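S-adenosyl-L-methionine:salicylic acid carboxyl methyltransferase (Clarkia breweri, PDB 1M6E) transfers a methyl group from S-adenosyl-L-methionine to the free carboxyl group of salicylic acid, producing the volatile ester methyl salicylate. Local coordinates at residues S22-Q27 / W284-K289; C223-L228 / L334-R339. One frame throughout, in Å; residues are numbered along the deposited sequence.

Contact 1 (S22-Q27 / W284-K289). With SAH (S-adenosyl-L-homocysteine), chain C.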
# COMPACT_ATOMS: atom_id res chain seq x y z
N SER A 22 19.84 6.64 -3.28
CA SER A 22 19.58 7.27 -2.01
C SER A 22 20.51 6.81 -0.91
O SER A 22 20.06 6.58 0.22
CB SER A 22 18.13 7.02 -1.60
OG SER A 22 17.86 5.64 -1.61
N PHE A 23 21.81 6.72 -1.22
CA PHE A 23 22.79 6.25 -0.23
C PHE A 23 23.11 7.29 0.79
O PHE A 23 23.54 6.94 1.88
CB PHE A 23 24.09 5.83 -0.89
CG PHE A 23 23.91 4.82 -1.98
CD1 PHE A 23 23.25 5.16 -3.15
CD2 PHE A 23 24.33 3.51 -1.80
CE1 PHE A 23 23.00 4.20 -4.13
CE2 PHE A 23 24.08 2.54 -2.78
CZ PHE A 23 23.42 2.90 -3.94
N ILE A 24 22.90 8.56 0.45
CA ILE A 24 23.19 9.62 1.39
C ILE A 24 22.16 9.69 2.45
O ILE A 24 22.49 9.88 3.61
CB ILE A 24 23.31 11.02 0.75
CG1 ILE A 24 24.59 11.11 -0.10
CG2 ILE A 24 23.40 12.10 1.84
CD1 ILE A 24 25.90 10.84 0.67
N GLN A 25 20.90 9.53 2.08
CA GLN A 25 19.86 9.56 3.10
C GLN A 25 19.99 8.29 3.93
O GLN A 25 19.54 8.21 5.08
CB GLN A 25 18.46 9.67 2.47
CG GLN A 25 18.42 9.33 1.01
CD GLN A 25 18.63 10.53 0.14
OE1 GLN A 25 19.42 10.50 -0.80
NE2 GLN A 25 17.90 11.61 0.44
N ARG A 26 20.66 7.30 3.35
CA ARG A 26 20.87 6.03 4.03
C ARG A 26 21.90 6.13 5.12
O ARG A 26 21.79 5.45 6.11
CB ARG A 26 21.29 4.95 3.07
CG ARG A 26 21.37 3.59 3.73
CD ARG A 26 21.13 2.54 2.70
NE ARG A 26 20.62 1.30 3.26
CZ ARG A 26 21.32 0.50 4.05
NH1 ARG A 26 22.58 0.81 4.39
NH2 ARG A 26 20.77 -0.63 4.49
N GLN A 27 22.91 6.98 4.92
CA GLN A 27 24.01 7.17 5.86
C GLN A 27 23.56 8.03 7.01
O GLN A 27 24.03 7.86 8.15
CB GLN A 27 25.19 7.83 5.17
CG GLN A 27 26.50 7.12 5.41
CD GLN A 27 27.41 7.24 4.21
OE1 GLN A 27 26.97 7.04 3.06
NE2 GLN A 27 28.68 7.56 4.46
N TRP A 284 28.52 15.62 0.41
CA TRP A 284 27.89 15.04 -0.76
C TRP A 284 28.78 13.90 -1.24
O TRP A 284 29.17 13.83 -2.41
CB TRP A 284 27.67 16.09 -1.87
CG TRP A 284 26.88 17.35 -1.42
CD1 TRP A 284 26.35 17.58 -0.18
CD2 TRP A 284 26.54 18.50 -2.22
NE1 TRP A 284 25.71 18.79 -0.15
CE2 TRP A 284 25.81 19.38 -1.39
CE3 TRP A 284 26.79 18.87 -3.55
CZ2 TRP A 284 25.31 20.63 -1.84
CZ3 TRP A 284 26.30 20.12 -4.01
CH2 TRP A 284 25.56 20.98 -3.15
N SER A 285 29.16 13.02 -0.32
CA SER A 285 29.93 11.83 -0.66
C SER A 285 29.01 11.17 -1.71
O SER A 285 29.47 10.87 -2.82
CB SER A 285 30.04 10.92 0.57
OG SER A 285 28.77 10.66 1.15
N SER A 286 27.72 11.01 -1.33
CA SER A 286 26.61 10.45 -2.15
C SER A 286 26.88 9.08 -2.74
O SER A 286 26.14 8.63 -3.63
CB SER A 286 26.19 11.42 -3.30
OG SER A 286 25.12 12.33 -2.99
N CYS A 287 27.94 8.43 -2.25
CA CYS A 287 28.34 7.10 -2.72
C CYS A 287 28.49 6.08 -1.60
O CYS A 287 27.80 6.07 -0.56
CB CYS A 287 29.69 7.15 -3.42
SG CYS A 287 29.98 8.48 -4.54
N THR A 288 29.46 5.21 -1.85
CA THR A 288 29.85 4.15 -0.96
C THR A 288 31.23 3.73 -1.48
O THR A 288 31.88 4.50 -2.20
CB THR A 288 28.79 3.00 -1.04
OG1 THR A 288 29.40 1.76 -0.69
CG2 THR A 288 28.16 2.92 -2.43
N LYS A 289 31.72 2.56 -1.11
CA LYS A 289 33.02 2.12 -1.61
C LYS A 289 32.75 1.69 -3.06
O LYS A 289 32.94 0.53 -3.43
CB LYS A 289 33.53 0.93 -0.79
CG LYS A 289 32.50 -0.19 -0.63
CD LYS A 289 33.03 -1.29 0.27
CE LYS A 289 31.98 -2.36 0.50
NZ LYS A 289 32.52 -3.43 1.37
N SAH C . 12.82 8.47 4.54
CA SAH C . 13.74 8.06 3.38
CB SAH C . 13.56 8.91 2.11
CG SAH C . 12.53 9.95 2.15
SD SAH C . 12.30 11.01 0.68
C SAH C . 15.23 8.19 3.70
O SAH C . 15.60 8.62 4.83
OXT SAH C . 16.00 7.82 2.72
C5' SAH C . 10.92 11.90 1.33
C4' SAH C . 9.47 11.29 1.11
O4' SAH C . 8.65 12.28 1.81
C3' SAH C . 8.96 11.42 -0.38
O3' SAH C . 8.71 10.03 -0.99
C2' SAH C . 7.68 12.12 -0.29
O2' SAH C . 6.60 11.76 -1.08
C1' SAH C . 7.47 12.20 1.29
N9 SAH C . 6.62 13.31 1.65
C8 SAH C . 6.68 14.65 1.31
N7 SAH C . 5.71 15.36 1.79
C5 SAH C . 4.97 14.44 2.49
C6 SAH C . 3.78 14.54 3.25
N6 SAH C . 3.16 15.71 3.38
N1 SAH C . 3.24 13.42 3.86
C2 SAH C . 3.89 12.22 3.71
N3 SAH C . 5.03 12.01 3.00
C4 SAH C . 5.52 13.17 2.42
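Ile24, on helix 23-31, lays its longer branch against Ser285 and Ser286, and this is the closer-packed part of the contact, with the largest share of its buried surface. Its CG1 stands anti to the carbonyl carbon (chi1 -70°), with CG1 lying 3.6 Å from Ser286 CB and CD1 reaching to 4.1 Å from Ser285 CB, although the exact spacing here is doubtful. The CA atoms of Ile24 and Ser286 are 5.0 Å apart. An aliphatic branch suits a place bordered by small serines and by Ile282, and Ser285 OG makes a weak hydrogen bond to the backbone O of Tyr283. The more exposed side is looser. There Phe23 and Thr288 cross obliquely, the partly exposed ring offering apolar surface to the methyl, CD2 to CG2 3.9 Å; Thr288 is poorly ordered. Phe23 CB also rests 3.7 Å from Cys287 O. Gln27 lies at the rim near Cys287, with no hydrogen bond across the segments, and probably suits it because its polar end can face solvent. The CB of Gln25 is directed away from 284-289, and its CG lies 3.3 Å from OXT of S-adenosyl-L-homocysteine; the residue also touches salicylate. One helix therefore packs against a loop and lines both ligand sites, an arrangement belonging to the N-terminal substrate-binding segment of this SABATH methyltransferase, a Rossmann-like enzyme.

Contact 2 (C223-L228 / L334-R339)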
# COMPACT_ATOMS: atom_id res chain seq x y z
N CYS A 223 20.79 26.53 0.60
CA CYS A 223 20.36 27.04 -0.70
C CYS A 223 21.10 26.62 -1.97
O CYS A 223 20.57 26.79 -3.08
CB CYS A 223 20.29 28.56 -0.60
SG CYS A 223 19.25 29.08 0.80
N LEU A 224 22.31 26.07 -1.82
CA LEU A 224 23.09 25.62 -2.98
C LEU A 224 22.60 24.21 -3.21
O LEU A 224 22.35 23.49 -2.23
CB LEU A 224 24.59 25.60 -2.66
CG LEU A 224 25.57 25.68 -3.84
CD1 LEU A 224 25.92 27.16 -4.08
CD2 LEU A 224 26.83 24.84 -3.57
N ILE A 225 22.47 23.83 -4.47
CA ILE A 225 21.97 22.50 -4.88
C ILE A 225 20.76 22.80 -5.74
O ILE A 225 20.58 22.21 -6.80
CB ILE A 225 21.51 21.54 -3.69
CG1 ILE A 225 21.38 20.10 -4.20
CG2 ILE A 225 20.14 21.92 -3.16
CD1 ILE A 225 22.60 19.53 -4.94
N TRP A 226 19.95 23.75 -5.26
CA TRP A 226 18.77 24.21 -5.98
C TRP A 226 19.28 25.36 -6.82
O TRP A 226 19.03 25.42 -8.03
CB TRP A 226 17.70 24.66 -5.00
CG TRP A 226 17.09 23.50 -4.24
CD1 TRP A 226 16.96 23.40 -2.90
CD2 TRP A 226 16.42 22.35 -4.80
NE1 TRP A 226 16.24 22.29 -2.57
CE2 TRP A 226 15.89 21.62 -3.71
CE3 TRP A 226 16.20 21.87 -6.10
CZ2 TRP A 226 15.16 20.43 -3.87
CZ3 TRP A 226 15.47 20.68 -6.27
CH2 TRP A 226 14.96 19.98 -5.15
N GLN A 227 20.01 26.26 -6.16
CA GLN A 227 20.65 27.39 -6.83
C GLN A 227 21.34 26.80 -8.05
O GLN A 227 21.14 27.25 -9.16
CB GLN A 227 21.69 28.01 -5.92
CG GLN A 227 22.44 29.20 -6.52
CD GLN A 227 22.22 30.49 -5.72
OE1 GLN A 227 22.18 30.47 -4.48
NE2 GLN A 227 22.10 31.61 -6.42
N LEU A 228 22.13 25.76 -7.83
CA LEU A 228 22.81 25.10 -8.94
C LEU A 228 21.82 24.61 -10.01
O LEU A 228 22.13 24.62 -11.20
CB LEU A 228 23.66 23.94 -8.41
CG LEU A 228 25.06 24.36 -7.95
CD1 LEU A 228 25.48 23.63 -6.65
CD2 LEU A 228 26.03 24.09 -9.11
N LEU A 334 27.16 18.89 -14.43
CA LEU A 334 28.40 19.64 -14.62
C LEU A 334 28.56 20.77 -13.60
O LEU A 334 29.62 20.97 -13.00
CB LEU A 334 28.38 20.21 -16.04
CG LEU A 334 28.96 19.30 -17.12
CD1 LEU A 334 29.07 17.90 -16.62
CD2 LEU A 334 28.09 19.32 -18.35
N LEU A 335 27.50 21.53 -13.39
CA LEU A 335 27.57 22.61 -12.45
C LEU A 335 27.98 22.13 -11.08
O LEU A 335 28.79 22.78 -10.45
CB LEU A 335 26.23 23.33 -12.37
CG LEU A 335 25.97 24.43 -13.40
CD1 LEU A 335 26.50 25.72 -12.81
CD2 LEU A 335 26.61 24.10 -14.76
N ILE A 336 27.44 21.02 -10.61
CA ILE A 336 27.83 20.55 -9.27
C ILE A 336 29.24 19.98 -9.32
O ILE A 336 30.04 20.24 -8.42
CB ILE A 336 26.88 19.48 -8.62
CG1 ILE A 336 25.70 19.15 -9.54
CG2 ILE A 336 26.38 20.00 -7.25
CD1 ILE A 336 24.78 17.99 -9.05
N ILE A 337 29.55 19.22 -10.37
CA ILE A 337 30.91 18.71 -10.48
C ILE A 337 31.88 19.89 -10.26
O ILE A 337 32.70 19.88 -9.33
CB ILE A 337 31.21 18.11 -11.85
CG1 ILE A 337 30.32 16.90 -12.10
CG2 ILE A 337 32.65 17.70 -11.92
CD1 ILE A 337 30.60 16.18 -13.41
N GLU A 338 31.78 20.92 -11.11
CA GLU A 338 32.65 22.08 -10.93
C GLU A 338 32.46 22.65 -9.52
O GLU A 338 33.41 22.71 -8.75
CB GLU A 338 32.36 23.17 -12.00
CG GLU A 338 33.38 24.36 -12.07
CD GLU A 338 33.12 25.47 -11.02
OE1 GLU A 338 34.08 26.22 -10.70
OE2 GLU A 338 31.96 25.62 -10.53
N ARG A 339 31.24 23.03 -9.15
CA ARG A 339 31.03 23.60 -7.82
C ARG A 339 31.56 22.72 -6.71
O ARG A 339 31.69 23.16 -5.55
CB ARG A 339 29.55 23.87 -7.56
CG ARG A 339 29.30 24.37 -6.14
CD ARG A 339 30.27 25.49 -5.77
NE ARG A 339 30.13 25.93 -4.38
CZ ARG A 339 29.58 27.09 -4.02
NH1 ARG A 339 29.13 27.94 -4.94
NH2 ARG A 339 29.47 27.40 -2.73
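Leu228 on helix 227-238 and Leu335 on helix 322-341 mark the closest backbone approach, 6.4 Å between their CA atoms, and no hydrogen bond joins the two segments. Leu228 reaches across with both its methyl branches. Branch CD2 packs on the second helix at Leu335 CB and, a turn further on, lies 3.9 Å from Arg339 CB; branch CD1 turns to Ile336, 3.8 Å from its CG2. The branched chain of leucine can thus touch three residues of the facing helix at once. Its side chain crosses that of Arg339 at about a right angle. Arg339 sets out with CG anti to the backbone N (chi1 176°) and then bends at chi2 (48°). Its guanidinium offers one flat face to Leu224, whose CD2 sits 3.5 Å above the plane, over its centre. Arginine suits this place because its flat group can pack on a methyl while NH2 keeps a salt bridge to Glu343. Ile225 CD1 meets Ile336 CG2 more loosely, at 4.5 Å, and Ile225 CG2 lies over one face of the Trp226 ring, offset toward its rim; Trp226 touches salicylate. Around this core, helix 303-320 supplies Met308 beside Ile225 and Trp226, and Ala305 beside Ile336, whereas Trp284, just after strand 275-283, packs on both isoleucines.

Overall arrangement
From the N terminus the chain meets 22-27, 223-228, 284-289 and 334-339 in turn, so the two contacts cross rather than nest. Contact 1 closes a loop of 256 residues that carries every strand of the seven-stranded sheet except 346-355, bringing the N-terminal ligand-binding helix onto the loop after strand 275-283. Contact 2 closes a shorter loop of 105 residues, containing helices 260-268 and 303-320, and joins helix 227-238 to helix 322-341. Their centres are about 17 Å apart, yet they meet at Trp284, whose CH2 lies 4.1 Å from Leu224 CD2. Together they border the salicylate pocket, with Gln25 in contact 1 and Trp226 in contact 2.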